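Local coordinates for putative host cell surface-exposed lipoprotein (Streptococcus phage TP-J34, PDB 4EQQ) that provides superinfection exclusion as the ectodomain of a prophage-encoded lipoprotein on the host cell surface, apparently by targeting the tape measure protein of incoming phage, at residues 44-47 against 48-52; 58-62 against 63-67. All blocks are in the same frame, centred on the assembly; numbering follows the deposited sequence.

Contact 1: residues 44-47 against 48-52; sequences DKYS and QDASD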
loop_
_atom_site.group_PDB
_atom_site.type_symbol
_atom_site.label_atom_id
_atom_site.label_comp_id
_atom_site.label_asym_id
_atom_site.label_seq_id
_atom_site.Cartn_x
_atom_site.Cartn_y
_atom_site.Cartn_z
ATOM N N ASP A 44 0.151 -11.308 10.997
ATOM C CA ASP A 44 0.580 -11.211 12.392
ATOM C C ASP A 44 0.092 -12.353 13.263
ATOM O O ASP A 44 0.575 -12.510 14.381
ATOM C CB ASP A 44 0.181 -9.856 12.973
ATOM C CG ASP A 44 0.782 -8.712 12.197
ATOM O OD1 ASP A 44 1.943 -8.365 12.468
ATOM O OD2 ASP A 44 0.148 -8.268 11.224
ATOM N N LYS A 45 -0.879 -13.135 12.765
ATOM C CA LYS A 45 -1.419 -14.305 13.458
ATOM C C LYS A 45 -2.189 -13.982 14.738
ATOM O O LYS A 45 -2.217 -14.785 15.663
ATOM C CB LYS A 45 -0.363 -15.450 13.637
ATOM C CG LYS A 45 0.445 -15.802 12.372
ATOM C CD LYS A 45 -0.436 -16.350 11.262
ATOM C CE LYS A 45 0.370 -16.761 10.052
ATOM N NZ LYS A 45 -0.512 -17.132 8.899
ATOM N N TYR A 46 -2.840 -12.807 14.781
ATOM C CA TYR A 46 -3.728 -12.472 15.893
ATOM C C TYR A 46 -4.993 -13.310 15.719
ATOM O O TYR A 46 -5.309 -13.718 14.596
ATOM C CB TYR A 46 -4.097 -10.977 15.873
ATOM C CG TYR A 46 -2.992 -10.128 16.459
ATOM C CD1 TYR A 46 -2.738 -10.131 17.827
ATOM C CD2 TYR A 46 -2.151 -9.382 15.640
ATOM C CE1 TYR A 46 -1.689 -9.399 18.369
ATOM C CE2 TYR A 46 -1.107 -8.629 16.171
ATOM C CZ TYR A 46 -0.869 -8.657 17.536
ATOM O OH TYR A 46 0.150 -7.934 18.082
ATOM N N SER A 47 -5.726 -13.569 16.813
ATOM C CA SER A 47 -6.995 -14.283 16.686
ATOM C C SER A 47 -7.983 -13.363 15.941
ATOM O O SER A 47 -7.755 -12.148 15.851
ATOM C CB SER A 47 -7.564 -14.607 18.067
ATOM O OG SER A 47 -7.803 -13.398 18.770
ATOM N N GLN A 48 -9.091 -13.917 15.451
ATOM C CA GLN A 48 -10.124 -13.107 14.815
ATOM C C GLN A 48 -10.674 -12.048 15.807
ATOM O O GLN A 48 -10.890 -10.903 15.418
ATOM C CB GLN A 48 -11.272 -13.991 14.283
ATOM C CG GLN A 48 -12.187 -13.255 13.304
ATOM C CD GLN A 48 -11.456 -12.791 12.060
ATOM O OE1 GLN A 48 -10.908 -13.591 11.299
ATOM N NE2 GLN A 48 -11.452 -11.490 11.822
ATOM N N ASP A 49 -10.880 -12.426 17.078
ATOM C CA ASP A 49 -11.393 -11.491 18.082
ATOM C C ASP A 49 -10.444 -10.303 18.337
ATOM O O ASP A 49 -10.921 -9.181 18.456
ATOM C CB ASP A 49 -11.722 -12.219 19.394
ATOM C CG ASP A 49 -12.952 -13.115 19.325
ATOM O OD1 ASP A 49 -13.772 -12.934 18.399
ATOM O OD2 ASP A 49 -13.127 -13.937 20.231
ATOM N N ALA A 50 -9.127 -10.556 18.460
ATOM C CA ALA A 50 -8.134 -9.490 18.698
ATOM C C ALA A 50 -8.085 -8.544 17.474
ATOM O O ALA A 50 -7.978 -7.329 17.633
ATOM C CB ALA A 50 -6.761 -10.100 18.939
ATOM N N SER A 51 -8.174 -9.115 16.265
ATOM C CA SER A 51 -8.151 -8.339 15.021
ATOM C C SER A 51 -9.416 -7.496 14.907
ATOM O O SER A 51 -9.312 -6.311 14.612
ATOM C CB SER A 51 -7.979 -9.249 13.809
ATOM O OG SER A 51 -7.968 -8.467 12.628
ATOM N N ASP A 52 -10.597 -8.102 15.164
ATOM C CA ASP A 52 -11.893 -7.411 15.170
ATOM C C ASP A 52 -11.889 -6.268 16.193
ATOM O O ASP A 52 -12.386 -5.190 15.888
ATOM C CB ASP A 52 -13.054 -8.384 15.469
ATOM C CG ASP A 52 -13.332 -9.408 14.374
ATOM O OD1 ASP A 52 -12.758 -9.268 13.248
ATOM O OD2 ASP A 52 -14.068 -10.361 14.646
#
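Ser47 O accepts the backbone N-H of Ser51 at 3.1 Å (N to O), the first i to i+4 bond of the helix. The same serine works a second time through its side chain: OG receives the N-H of Ala50 across 3.2 Å, N to OG, at 163°. What makes this possible is the first torsion of Ser47, which sets OG between the backbone N and the carbonyl carbon (chi1 61°), so the hydroxyl is turned in over the first helical turn. OG also lies 3.5 Å from Ala50 CB, hydroxyl against methyl.

This is a classic serine N-cap at the start of helix 48-57, the helix that follows helix 33-42 in this helix-turn-helix fold. The capping hydroxyl satisfies one of the amide N-H groups that a helix leaves without a carbonyl partner in its first turn. The backbone N of Ser47 is taken by Glu14 OE1 of helix 13-28, which ties the cap to that helix.

Just before the cap, Tyr46 CB meets Ala50 CB at 4.2 Å, and ring atom CD1 reaches the same methyl obliquely. Beyond that the ring leads away, towards Glu14 and Thr17.

From the first residue of the helix, Gln48 NE2 donates to Asp52 OD1, one turn further along, at 2.9 Å. The carboxylate is approached from its syn side but well out of plane, while the oxygen lies almost exactly in the glutamine amide plane. The Gln48 chain bends at chi2 (62°), which turns its amide towards Asp52. Asp52 OD1 also carries a salt bridge from Arg37 NH1, and Ser51 OG bonds to Arg37 O, two links to helix 33-42.

Contact 2: residues 58-62 against 63-67; sequences SGIDY and NKQAL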
loop_
_atom_site.group_PDB
_atom_site.type_symbol
_atom_site.label_atom_id
_atom_site.label_comp_id
_atom_site.label_asym_id
_atom_site.label_seq_id
_atom_site.Cartn_x
_atom_site.Cartn_y
_atom_site.Cartn_z
ATOM N N SER A 58 -8.525 1.447 17.373
ATOM C CA SER A 58 -7.195 2.004 17.178
ATOM C C SER A 58 -7.205 3.479 16.769
ATOM O O SER A 58 -6.148 4.018 16.430
ATOM C CB SER A 58 -6.414 1.163 16.168
ATOM O OG SER A 58 -6.319 -0.174 16.621
ATOM N N GLY A 59 -8.387 4.108 16.802
ATOM C CA GLY A 59 -8.584 5.513 16.443
ATOM C C GLY A 59 -8.393 5.792 14.967
ATOM O O GLY A 59 -8.142 6.933 14.569
ATOM N N ILE A 60 -8.473 4.743 14.134
ATOM C CA ILE A 60 -8.250 4.902 12.689
ATOM C C ILE A 60 -9.418 5.593 12.010
ATOM O O ILE A 60 -10.575 5.205 12.207
ATOM C CB ILE A 60 -7.853 3.565 11.989
ATOM C CG1 ILE A 60 -6.556 2.982 12.593
ATOM C CG2 ILE A 60 -7.729 3.750 10.457
ATOM C CD1 ILE A 60 -6.372 1.527 12.362
ATOM N N ASP A 61 -9.099 6.606 11.193
ATOM C CA ASP A 61 -10.076 7.292 10.372
ATOM C C ASP A 61 -9.971 6.641 8.969
ATOM O O ASP A 61 -9.069 6.959 8.197
ATOM C CB ASP A 61 -9.787 8.809 10.307
ATOM C CG ASP A 61 -10.893 9.594 9.602
ATOM O OD1 ASP A 61 -11.643 8.987 8.809
ATOM O OD2 ASP A 61 -11.024 10.809 9.870
ATOM N N TYR A 62 -10.917 5.753 8.648
ATOM C CA TYR A 62 -10.951 5.044 7.368
ATOM C C TYR A 62 -11.276 5.930 6.168
ATOM O O TYR A 62 -10.932 5.562 5.043
ATOM C CB TYR A 62 -11.837 3.801 7.461
ATOM C CG TYR A 62 -11.236 2.765 8.383
ATOM C CD1 TYR A 62 -10.123 2.016 7.995
ATOM C CD2 TYR A 62 -11.744 2.566 9.661
ATOM C CE1 TYR A 62 -9.540 1.094 8.858
ATOM C CE2 TYR A 62 -11.188 1.623 10.521
ATOM C CZ TYR A 62 -10.083 0.897 10.120
ATOM O OH TYR A 62 -9.568 -0.052 10.966
ATOM N N ASN A 63 -11.885 7.124 6.407
ATOM C CA ASN A 63 -12.133 8.099 5.331
ATOM C C ASN A 63 -10.776 8.633 4.883
ATOM O O ASN A 63 -10.540 8.798 3.690
ATOM C CB ASN A 63 -12.983 9.281 5.827
ATOM C CG ASN A 63 -14.411 8.911 6.107
ATOM O OD1 ASN A 63 -15.054 8.271 5.304
ATOM N ND2 ASN A 63 -14.948 9.340 7.231
ATOM N N LYS A 64 -9.901 8.937 5.855
ATOM C CA LYS A 64 -8.539 9.442 5.611
ATOM C C LYS A 64 -7.673 8.333 4.964
ATOM O O LYS A 64 -6.868 8.624 4.076
ATOM C CB LYS A 64 -7.943 9.956 6.933
ATOM C CG LYS A 64 -6.423 10.078 6.990
ATOM C CD LYS A 64 -5.908 11.278 6.241
ATOM C CE LYS A 64 -4.461 11.542 6.555
ATOM N NZ LYS A 64 -4.003 12.759 5.856
ATOM N N GLN A 65 -7.861 7.066 5.387
ATOM C CA GLN A 65 -7.148 5.929 4.792
ATOM C C GLN A 65 -7.519 5.817 3.306
ATOM O O GLN A 65 -6.647 5.593 2.475
ATOM C CB GLN A 65 -7.514 4.605 5.504
ATOM C CG GLN A 65 -7.031 4.497 6.942
ATOM C CD GLN A 65 -5.536 4.566 7.041
ATOM O OE1 GLN A 65 -4.979 5.518 7.567
ATOM N NE2 GLN A 65 -4.859 3.558 6.546
ATOM N N ALA A 66 -8.829 5.944 2.987
ATOM C CA ALA A 66 -9.329 5.875 1.608
ATOM C C ALA A 66 -8.742 7.006 0.778
ATOM O O ALA A 66 -8.335 6.767 -0.355
ATOM C CB ALA A 66 -10.850 5.937 1.585
ATOM N N LEU A 67 -8.713 8.234 1.330
ATOM C CA LEU A 67 -8.147 9.399 0.636
ATOM C C LEU A 67 -6.660 9.167 0.293
ATOM O O LEU A 67 -6.250 9.418 -0.840
ATOM C CB LEU A 67 -8.332 10.688 1.486
ATOM C CG LEU A 67 -7.704 11.986 0.937
ATOM C CD1 LEU A 67 -8.124 12.252 -0.531
ATOM C CD2 LEU A 67 -8.037 13.169 1.832
HETATM O O HOH W 1 -13.435 12.022 8.199
#
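Asp61 and Asn63 meet with their flat ends strongly turned against each other, the carboxylate and amide planes standing 70° apart. The two groups do not bond directly. A water spans them instead, donating to Asp61 OD2 and accepting from Asn63 ND2, each oxygen or nitrogen 3.2 Å from the water O. The other carboxylate oxygen faces the backbone: Asp61 OD1 lies 3.0 Å from Asn63 N and 3.4 Å from Lys64 N, both weak hydrogen bonds, the first bent and the second long but straighter. With CG opposite the backbone N (chi1 -173°), the carboxylate swings forward over these amides, making Asp61 the N-cap of helix 62-77.

Lys64 crosses the aspartate at about a right angle, and only its base takes part: CB of Lys64 approaches CB of Asp61 to 4.0 Å, while the amino end leads away, to a long, weak ion pair with Glu68. On another side of the turn Ile60 CG2 packs against Gln65 CG at 3.7 Å, and the same methyl sits over one face of the Tyr62 ring, offset toward its rim. Gln65 CG also lies near Tyr62 CD1, obliquely to the ring. The Tyr62 hydroxyl bonds to Val55 O, and Ile60 and Tyr62 both rest on Leu36 of helix 33-42.

Backbone bonds open the helix beneath: Gln65 N to Asp61 O at 3.1 Å, and Ala66 N to Tyr62 O at 3.0 Å.

A carboxylate set against two amide N-H groups at the start of a helix, with a donating water on OD2, would probably be stabilised in its ionised form, although the weakness of both capping bonds suggests a modest effect.

The two contacts are in series along the chain, 44-52 and then 58-67, with their centres about 19 Å apart and their nearest atoms about 7 Å apart, so they do not touch. Each marks the start of a helix: contact 1 opens helix 48-57, and contact 2 opens helix 62-77 directly after it. From contact centre to chain centre the distance is about 15 Å for contact 1 and about 6 Å for contact 2. Both touch helices 13-28 and 33-42, but contact 2 alone of the two also reaches helix 96-104, at Glu98, Tyr101 and Ala102. Segment 58-67 therefore joins the two helical halves of the ectodomain, whereas contact 1 belongs to the first.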